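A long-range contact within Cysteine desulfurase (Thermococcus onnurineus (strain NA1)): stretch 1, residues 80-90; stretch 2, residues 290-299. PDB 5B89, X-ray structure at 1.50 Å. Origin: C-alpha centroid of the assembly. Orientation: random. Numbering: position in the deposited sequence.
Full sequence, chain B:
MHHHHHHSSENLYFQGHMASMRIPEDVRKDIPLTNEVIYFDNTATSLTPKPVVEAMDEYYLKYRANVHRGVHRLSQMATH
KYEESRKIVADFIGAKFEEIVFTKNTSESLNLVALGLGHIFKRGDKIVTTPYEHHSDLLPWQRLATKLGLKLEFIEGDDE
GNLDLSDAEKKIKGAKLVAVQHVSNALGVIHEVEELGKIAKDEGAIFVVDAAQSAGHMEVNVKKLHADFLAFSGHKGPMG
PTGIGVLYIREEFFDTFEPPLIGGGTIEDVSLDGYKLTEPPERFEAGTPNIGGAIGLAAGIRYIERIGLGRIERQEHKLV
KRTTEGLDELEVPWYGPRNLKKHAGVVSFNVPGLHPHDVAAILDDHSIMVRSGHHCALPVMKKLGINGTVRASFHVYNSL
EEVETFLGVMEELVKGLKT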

# COMPACT_ATOMS: atom_id res chain seq x y z
N HIS B 80 0.50 -19.45 2.61
CA HIS B 80 -0.85 -20.09 2.55
C HIS B 80 -1.90 -19.13 2.92
O HIS B 80 -2.94 -19.06 2.20
CB HIS B 80 -0.86 -21.27 3.50
CG HIS B 80 -2.23 -21.78 3.94
ND1 HIS B 80 -3.00 -22.58 3.12
CD2 HIS B 80 -2.95 -21.59 5.07
CE1 HIS B 80 -4.15 -22.84 3.72
NE2 HIS B 80 -4.14 -22.27 4.91
N LYS B 81 -1.76 -18.33 4.00
CA LYS B 81 -2.80 -17.40 4.43
C LYS B 81 -2.93 -16.24 3.39
O LYS B 81 -4.07 -15.73 3.18
CB LYS B 81 -2.54 -16.86 5.84
CG LYS B 81 -2.72 -17.95 6.88
CD LYS B 81 -4.11 -18.40 7.09
CE LYS B 81 -4.94 -17.42 7.72
NZ LYS B 81 -6.35 -17.85 8.01
N TYR B 82 -1.88 -15.79 2.77
CA TYR B 82 -1.95 -14.75 1.75
C TYR B 82 -2.72 -15.26 0.50
O TYR B 82 -3.61 -14.58 0.02
CB TYR B 82 -0.53 -14.26 1.36
CG TYR B 82 -0.46 -13.16 0.34
CD1 TYR B 82 -1.07 -11.93 0.60
CD2 TYR B 82 0.17 -13.29 -0.85
CE1 TYR B 82 -0.99 -10.93 -0.28
CE2 TYR B 82 0.22 -12.23 -1.76
CZ TYR B 82 -0.42 -11.08 -1.45
OH TYR B 82 -0.40 -9.99 -2.34
N GLU B 83 -2.39 -16.45 0.04
CA GLU B 83 -3.14 -17.10 -1.07
C GLU B 83 -4.56 -17.31 -0.64
O GLU B 83 -5.49 -17.07 -1.49
CB GLU B 83 -2.46 -18.42 -1.40
CG GLU B 83 -1.12 -18.31 -2.05
CD GLU B 83 -0.45 -19.69 -2.24
OE1 GLU B 83 -0.89 -20.72 -1.63
OE2 GLU B 83 0.59 -19.68 -2.91
N GLU B 84 -4.85 -17.81 0.55
CA GLU B 84 -6.26 -17.95 1.03
C GLU B 84 -7.02 -16.61 0.90
O GLU B 84 -8.21 -16.56 0.51
CB GLU B 84 -6.33 -18.53 2.40
CG GLU B 84 -7.68 -18.64 3.02
CD GLU B 84 -7.67 -18.84 4.55
OE1 GLU B 84 -7.37 -17.97 5.39
OE2 GLU B 84 -8.09 -19.97 4.98
N SER B 85 -6.37 -15.51 1.29
CA SER B 85 -7.00 -14.21 1.33
C SER B 85 -7.27 -13.80 -0.12
O SER B 85 -8.36 -13.26 -0.32
CB SER B 85 -5.97 -13.23 1.98
OG SER B 85 -5.75 -13.57 3.34
N ARG B 86 -6.41 -14.03 -1.07
CA ARG B 86 -6.70 -13.70 -2.42
C ARG B 86 -7.90 -14.52 -2.93
O ARG B 86 -8.71 -14.02 -3.63
CB ARG B 86 -5.52 -13.99 -3.34
CG ARG B 86 -5.61 -13.34 -4.70
CD ARG B 86 -4.57 -13.82 -5.68
NE ARG B 86 -3.21 -13.68 -5.21
CZ ARG B 86 -2.53 -12.56 -5.21
NH1 ARG B 86 -3.03 -11.42 -5.64
NH2 ARG B 86 -1.31 -12.59 -4.74
N LYS B 87 -7.95 -15.80 -2.58
CA LYS B 87 -9.15 -16.62 -2.99
C LYS B 87 -10.38 -16.07 -2.39
O LYS B 87 -11.46 -16.11 -3.05
CB LYS B 87 -8.89 -18.10 -2.61
CG LYS B 87 -9.98 -19.01 -3.19
CD LYS B 87 -9.95 -19.13 -4.68
CE LYS B 87 -10.98 -20.16 -5.09
NZ LYS B 87 -11.05 -20.13 -6.54
N ILE B 88 -10.41 -15.69 -1.13
CA ILE B 88 -11.59 -15.15 -0.48
C ILE B 88 -12.05 -13.87 -1.25
O ILE B 88 -13.24 -13.66 -1.42
CB ILE B 88 -11.35 -14.92 1.05
CG1 ILE B 88 -11.30 -16.28 1.75
CG2 ILE B 88 -12.34 -14.00 1.67
CD1 ILE B 88 -10.68 -16.20 3.15
N VAL B 89 -11.11 -12.98 -1.60
CA VAL B 89 -11.48 -11.75 -2.31
C VAL B 89 -12.05 -12.14 -3.68
O VAL B 89 -13.05 -11.56 -4.12
CB VAL B 89 -10.22 -10.87 -2.47
CG1 VAL B 89 -10.55 -9.71 -3.40
CG2 VAL B 89 -9.79 -10.37 -1.13
N ALA B 90 -11.40 -13.04 -4.37
CA ALA B 90 -11.89 -13.50 -5.71
C ALA B 90 -13.31 -14.01 -5.58
O ALA B 90 -14.19 -13.57 -6.37
CB ALA B 90 -10.97 -14.55 -6.25
N ASN B 290 1.15 -6.11 1.12
CA ASN B 290 0.65 -5.91 2.42
C ASN B 290 -0.00 -7.17 2.94
O ASN B 290 -1.24 -7.33 2.91
CB ASN B 290 -0.34 -4.78 2.47
CG ASN B 290 -0.74 -4.42 3.81
OD1 ASN B 290 -0.36 -5.03 4.79
ND2 ASN B 290 -1.61 -3.35 3.95
N ILE B 291 0.86 -8.09 3.41
CA ILE B 291 0.41 -9.42 3.81
C ILE B 291 -0.61 -9.31 4.93
O ILE B 291 -1.71 -9.91 4.94
CB ILE B 291 1.60 -10.27 4.23
CG1 ILE B 291 2.54 -10.37 3.07
CG2 ILE B 291 1.15 -11.64 4.76
CD1 ILE B 291 3.95 -10.72 3.50
N GLY B 292 -0.34 -8.52 5.98
CA GLY B 292 -1.24 -8.34 7.07
C GLY B 292 -2.56 -7.76 6.65
O GLY B 292 -3.58 -8.12 7.18
N GLY B 293 -2.44 -6.80 5.73
CA GLY B 293 -3.68 -6.16 5.28
C GLY B 293 -4.54 -7.07 4.42
O GLY B 293 -5.75 -7.03 4.56
N ALA B 294 -3.96 -7.89 3.58
CA ALA B 294 -4.75 -8.88 2.79
C ALA B 294 -5.41 -9.85 3.72
O ALA B 294 -6.61 -10.21 3.58
CB ALA B 294 -3.86 -9.60 1.84
N ILE B 295 -4.75 -10.31 4.79
CA ILE B 295 -5.34 -11.19 5.78
C ILE B 295 -6.46 -10.52 6.50
O ILE B 295 -7.52 -11.10 6.75
CB ILE B 295 -4.21 -11.72 6.72
CG1 ILE B 295 -3.31 -12.66 5.95
CG2 ILE B 295 -4.80 -12.39 8.00
CD1 ILE B 295 -1.92 -12.96 6.62
N GLY B 296 -6.27 -9.25 6.85
CA GLY B 296 -7.35 -8.49 7.46
C GLY B 296 -8.58 -8.28 6.58
O GLY B 296 -9.73 -8.38 7.07
N LEU B 297 -8.26 -8.03 5.33
CA LEU B 297 -9.38 -7.86 4.36
C LEU B 297 -10.15 -9.16 4.22
O LEU B 297 -11.38 -9.09 4.21
CB LEU B 297 -8.85 -7.35 3.03
CG LEU B 297 -9.90 -7.26 1.88
CD1 LEU B 297 -11.05 -6.44 2.29
CD2 LEU B 297 -9.25 -6.76 0.62
N ALA B 298 -9.48 -10.28 4.12
CA ALA B 298 -10.18 -11.60 4.03
C ALA B 298 -10.99 -11.81 5.26
O ALA B 298 -12.16 -12.27 5.17
CB ALA B 298 -9.18 -12.70 3.79
N ALA B 299 -10.55 -11.40 6.44
CA ALA B 299 -11.34 -11.50 7.63
C ALA B 299 -12.50 -10.61 7.61
O ALA B 299 -13.57 -11.03 8.05
CB ALA B 299 -10.44 -11.22 8.89

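Two helices more than 200 residues apart in sequence pack here at an angle of 45° between their N-to-C directions. The axes approach to 8.5 Å, and small side chains meet across the interface: Ala298, which has the largest area covered by the other stretch, lies against Ser85. Its CA lies 4.9 Å from the CA of Ser85, and its CB points toward the opposing helix, with Ala298 CB meeting Ser85 OG at 3.6 Å and Ile88 CD1 at 3.9 Å.

Tyr82 covers almost as much by a different route. Its CA-to-CB bond points sideways, but with chi1 at -178° (t) the ring comes nearer, and Tyr82 CE1 reaches Ala294 CB at 3.8 Å. The methyl lies at the ring edge, near its plane, so this is an apolar contact rather than a stack on the face.

Ser85 sits between these neighbours. Its hydroxyl oxygen, Ser85 OG, is 3.4 Å from Ile295 CA, yet no hydrogen bond crosses the interface: Ser85 OG donates instead to Lys81 O, one turn back, at 2.7 Å. Bonding within its own helix lets a polar side chain pack among apolar ones. Val89 CG2 and Leu297 CD2, 4.0 Å apart, add a further apolar contact. With 429 Å² buried in total, the association rests on close packing.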